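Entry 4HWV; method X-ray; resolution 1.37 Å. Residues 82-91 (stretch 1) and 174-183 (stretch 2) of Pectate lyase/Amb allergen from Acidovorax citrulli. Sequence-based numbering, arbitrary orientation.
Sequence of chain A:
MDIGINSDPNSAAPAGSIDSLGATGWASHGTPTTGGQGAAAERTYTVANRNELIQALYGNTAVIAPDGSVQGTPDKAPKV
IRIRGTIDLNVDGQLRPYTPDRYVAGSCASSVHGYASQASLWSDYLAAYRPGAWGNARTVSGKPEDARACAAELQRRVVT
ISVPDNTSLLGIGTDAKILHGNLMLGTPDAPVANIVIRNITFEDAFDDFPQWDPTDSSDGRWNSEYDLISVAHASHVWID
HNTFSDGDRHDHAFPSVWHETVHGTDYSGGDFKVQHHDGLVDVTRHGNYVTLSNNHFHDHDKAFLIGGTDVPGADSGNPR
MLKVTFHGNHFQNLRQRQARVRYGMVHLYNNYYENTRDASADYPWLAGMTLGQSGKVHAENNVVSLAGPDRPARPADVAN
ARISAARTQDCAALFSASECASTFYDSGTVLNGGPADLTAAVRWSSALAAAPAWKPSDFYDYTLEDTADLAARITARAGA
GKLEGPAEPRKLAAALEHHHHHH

Stretch 1, residues 82-91: RIRGTIDLNV
Stretch 2 (174-183) TDAKILHGNL

Two short parallel strands, residues 86-88 and 177-179, lie side by side in Pectate lyase/Amb allergen, their axes 14° apart and 4.6 Å at closest approach; the two stretches bury 633 Å² between them. Thr86 pairs with Lys177, Ile87 with Ile178 and Asp88 with Leu179, at CA-CA spacings of 4.4 to 4.8 Å. The backbone is extended on both sides (phi/psi -104/129, -112/115 and -90/120 for 86-88; -138/146, -127/121 and -115/147 for 177-179). Four backbone hydrogen bonds zip the register alternately: Lys177 N to Gly85 O, 2.8 Å; Ile87 N to Lys177 O, 2.8 Å; Leu179 N to Ile87 O, 2.8 Å; and Leu89 N to Leu179 O, 2.9 Å, all nearly linear at 165-170°. CA-H...O contacts reinforce the ladder, with Ala176 CA and Ile178 CA each 3.4 Å from Gly85 O and Ile87 O respectively.

Leu89 covers the most surface. Its phi/psi of -85/-15 ends the extended run, and its side chain (chi1 m, chi2 t) points toward stretch 2, placing CD1 3.5 Å from Ile178 CG2 and 3.6 Å from Gly181 CA. Gly181 (-157/-166) leaves the room: a CB there would sit 2.6 Å from Leu89 CD1, a clash. Ile178 is the second anchor. It shares a sheet face with Ile87, both in the m, t rotamer, and its CD1 also meets Ile83 CD1 at 4.3 Å. Ile83 (m, m) extends this buried apolar patch to the small Ala176, CB to CB 4.1 Å. Branched aliphatic side chains suit this face because they fill space beside extended backbone without needing polar partners.

His180, third in this account, closes the far end. Its positive phi (72/22) turns the chain out of the strand, and chi1 m with chi2 145° brings the ring to stretch 1. His180 ND1 donates to Asp88 OD1 at 2.7 Å, the carboxylate oxygen lying at the ring edge, near its plane. Asp88 (chi1 t, chi2 -2°) serves twice, since the same OD1 accepts from Asn90 N at 3.1 Å, tying the turn after the strand to the histidine. Asn90 (-92/60, chi1 t) packs its CB 3.7 Å from His180 CB.

On the face carrying Thr86, Asp88, Lys177 and Leu179, Thr86 (chi1 m) sets CG2 3.5 Å from Leu179 CD1, while its OG1 lies 3.7 Å from Lys177 CB. Lys177 (m, t, t, t) covers this edge with its aliphatic part; its end leads away, and NZ is bonded elsewhere in the structure.

At the near end Gly85 adopts phi/psi 73/-146, a positive phi that favours glycine. Two waters bridge here: one accepts from Gly85 N (water O to N, 2.9 Å) and donates to Asp175 OD1 (water O to OD1, 2.7 Å); the other donates to Asp175 O and bonds Thr86 OG1, its oxygen 2.7 Å from each. Asp175 (-135/25, chi1 p) thus joins the contact through solvent.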

# COMPACT_ATOMS: atom_id res chain seq x y z
N ARG A 82 -11.86 -17.21 -16.40
CA ARG A 82 -11.06 -17.47 -15.21
C ARG A 82 -9.85 -16.55 -15.20
O ARG A 82 -9.20 -16.37 -16.23
CB ARG A 82 -10.64 -18.94 -15.14
CG ARG A 82 -11.85 -19.86 -15.06
CD ARG A 82 -11.52 -21.28 -14.66
NE ARG A 82 -12.73 -22.10 -14.72
CZ ARG A 82 -13.58 -22.29 -13.70
NH1 ARG A 82 -13.37 -21.73 -12.51
NH2 ARG A 82 -14.65 -23.04 -13.91
N ILE A 83 -9.58 -15.94 -14.05
CA ILE A 83 -8.49 -14.98 -13.93
C ILE A 83 -7.24 -15.68 -13.39
O ILE A 83 -7.24 -16.18 -12.26
CB ILE A 83 -8.86 -13.83 -12.96
CG1 ILE A 83 -10.24 -13.24 -13.31
CG2 ILE A 83 -7.71 -12.79 -12.90
CD1 ILE A 83 -10.35 -12.68 -14.71
N ARG A 84 -6.20 -15.73 -14.21
CA ARG A 84 -4.92 -16.31 -13.81
C ARG A 84 -3.96 -15.21 -13.41
O ARG A 84 -3.49 -14.44 -14.25
CB ARG A 84 -4.30 -17.15 -14.93
CG ARG A 84 -3.06 -17.91 -14.46
CD ARG A 84 -2.30 -18.69 -15.53
NE ARG A 84 -3.07 -19.74 -16.20
CZ ARG A 84 -3.38 -20.91 -15.64
NH1 ARG A 84 -3.04 -21.17 -14.39
NH2 ARG A 84 -4.05 -21.81 -16.34
N GLY A 85 -3.65 -15.14 -12.12
CA GLY A 85 -2.71 -14.14 -11.63
C GLY A 85 -3.30 -12.74 -11.61
O GLY A 85 -4.50 -12.54 -11.34
N THR A 86 -2.44 -11.76 -11.87
CA THR A 86 -2.81 -10.36 -11.73
C THR A 86 -3.05 -9.68 -13.08
O THR A 86 -2.21 -9.74 -13.97
CB THR A 86 -1.70 -9.58 -11.03
OG1 THR A 86 -1.58 -10.04 -9.68
CG2 THR A 86 -1.99 -8.07 -11.05
N ILE A 87 -4.20 -9.02 -13.20
CA ILE A 87 -4.52 -8.22 -14.37
C ILE A 87 -4.54 -6.74 -13.98
O ILE A 87 -5.38 -6.32 -13.19
CB ILE A 87 -5.87 -8.64 -14.98
CG1 ILE A 87 -5.76 -10.10 -15.45
CG2 ILE A 87 -6.27 -7.69 -16.12
CD1 ILE A 87 -6.98 -10.65 -16.13
N ASP A 88 -3.61 -5.98 -14.54
CA ASP A 88 -3.55 -4.54 -14.33
C ASP A 88 -4.38 -3.89 -15.43
O ASP A 88 -4.09 -4.03 -16.62
CB ASP A 88 -2.08 -4.10 -14.46
CG ASP A 88 -1.86 -2.63 -14.10
OD1 ASP A 88 -2.83 -1.92 -13.78
OD2 ASP A 88 -0.69 -2.20 -14.17
N LEU A 89 -5.41 -3.16 -15.02
CA LEU A 89 -6.28 -2.50 -15.99
C LEU A 89 -5.78 -1.14 -16.46
O LEU A 89 -6.28 -0.63 -17.45
CB LEU A 89 -7.71 -2.35 -15.43
CG LEU A 89 -8.43 -3.67 -15.14
CD1 LEU A 89 -9.80 -3.38 -14.54
CD2 LEU A 89 -8.54 -4.55 -16.41
N ASN A 90 -4.80 -0.55 -15.76
CA ASN A 90 -4.29 0.78 -16.12
C ASN A 90 -3.11 0.63 -17.06
O ASN A 90 -1.98 1.06 -16.76
CB ASN A 90 -3.95 1.58 -14.86
CG ASN A 90 -3.66 3.04 -15.16
OD1 ASN A 90 -4.40 3.70 -15.89
ND2 ASN A 90 -2.58 3.55 -14.61
N VAL A 91 -3.36 -0.00 -18.21
CA VAL A 91 -2.32 -0.28 -19.21
C VAL A 91 -2.84 -0.00 -20.61
O VAL A 91 -4.05 -0.04 -20.84
CB VAL A 91 -1.79 -1.72 -19.12
CG1 VAL A 91 -1.31 -2.04 -17.70
CG2 VAL A 91 -2.86 -2.73 -19.57
N THR A 174 -5.44 -18.68 -5.17
CA THR A 174 -5.43 -17.77 -4.04
C THR A 174 -4.84 -16.41 -4.38
O THR A 174 -4.72 -15.55 -3.51
CB THR A 174 -4.61 -18.37 -2.88
OG1 THR A 174 -3.29 -18.67 -3.35
CG2 THR A 174 -5.27 -19.67 -2.36
N ASP A 175 -4.49 -16.19 -5.65
CA ASP A 175 -3.80 -14.96 -6.03
C ASP A 175 -4.35 -14.30 -7.29
O ASP A 175 -3.63 -13.56 -7.97
CB ASP A 175 -2.30 -15.21 -6.13
CG ASP A 175 -1.94 -16.18 -7.23
OD1 ASP A 175 -2.83 -16.85 -7.79
OD2 ASP A 175 -0.74 -16.30 -7.51
N ALA A 176 -5.61 -14.55 -7.62
CA ALA A 176 -6.21 -13.87 -8.77
C ALA A 176 -6.49 -12.42 -8.39
O ALA A 176 -7.11 -12.16 -7.35
CB ALA A 176 -7.49 -14.55 -9.17
N LYS A 177 -6.03 -11.48 -9.21
CA LYS A 177 -6.22 -10.06 -8.90
C LYS A 177 -6.62 -9.26 -10.12
O LYS A 177 -6.16 -9.54 -11.24
CB LYS A 177 -4.94 -9.43 -8.35
CG LYS A 177 -4.39 -10.06 -7.08
CD LYS A 177 -3.31 -9.16 -6.45
CE LYS A 177 -2.95 -9.59 -5.05
NZ LYS A 177 -2.16 -8.50 -4.41
N ILE A 178 -7.45 -8.24 -9.91
CA ILE A 178 -7.72 -7.24 -10.95
C ILE A 178 -7.45 -5.88 -10.30
O ILE A 178 -8.04 -5.55 -9.26
CB ILE A 178 -9.17 -7.34 -11.45
CG1 ILE A 178 -9.38 -8.70 -12.13
CG2 ILE A 178 -9.47 -6.19 -12.41
CD1 ILE A 178 -10.80 -8.92 -12.64
N LEU A 179 -6.52 -5.14 -10.89
CA LEU A 179 -6.06 -3.87 -10.30
C LEU A 179 -6.39 -2.67 -11.16
O LEU A 179 -6.37 -2.73 -12.37
CB LEU A 179 -4.53 -3.85 -10.18
CG LEU A 179 -3.81 -5.09 -9.64
CD1 LEU A 179 -2.31 -4.85 -9.71
CD2 LEU A 179 -4.24 -5.41 -8.22
N HIS A 180 -6.65 -1.55 -10.49
CA HIS A 180 -6.54 -0.23 -11.11
C HIS A 180 -7.63 0.10 -12.12
O HIS A 180 -7.44 0.98 -12.98
CB HIS A 180 -5.16 -0.06 -11.77
CG HIS A 180 -4.02 -0.32 -10.83
ND1 HIS A 180 -2.84 -0.91 -11.23
CD2 HIS A 180 -3.90 -0.10 -9.50
CE1 HIS A 180 -2.04 -1.03 -10.19
NE2 HIS A 180 -2.66 -0.54 -9.12
N GLY A 181 -8.78 -0.56 -12.03
CA GLY A 181 -9.88 -0.20 -12.90
C GLY A 181 -11.23 -0.58 -12.38
O GLY A 181 -11.40 -0.93 -11.21
N ASN A 182 -12.19 -0.51 -13.29
CA ASN A 182 -13.60 -0.42 -12.93
C ASN A 182 -14.38 -1.34 -13.84
O ASN A 182 -14.54 -1.05 -15.03
CB ASN A 182 -14.00 1.05 -13.17
CG ASN A 182 -15.37 1.44 -12.61
OD1 ASN A 182 -16.32 0.61 -12.44
ND2 ASN A 182 -15.52 2.73 -12.39
N LEU A 183 -14.88 -2.45 -13.29
CA LEU A 183 -15.80 -3.26 -14.06
C LEU A 183 -17.13 -2.52 -14.14
O LEU A 183 -17.65 -2.02 -13.13
CB LEU A 183 -16.03 -4.63 -13.41
CG LEU A 183 -14.79 -5.50 -13.26
CD1 LEU A 183 -15.19 -6.86 -12.66
CD2 LEU A 183 -14.07 -5.67 -14.60
O HOH W 1 -4.37 -16.96 -10.04
O HOH W 2 -1.25 -12.59 -8.75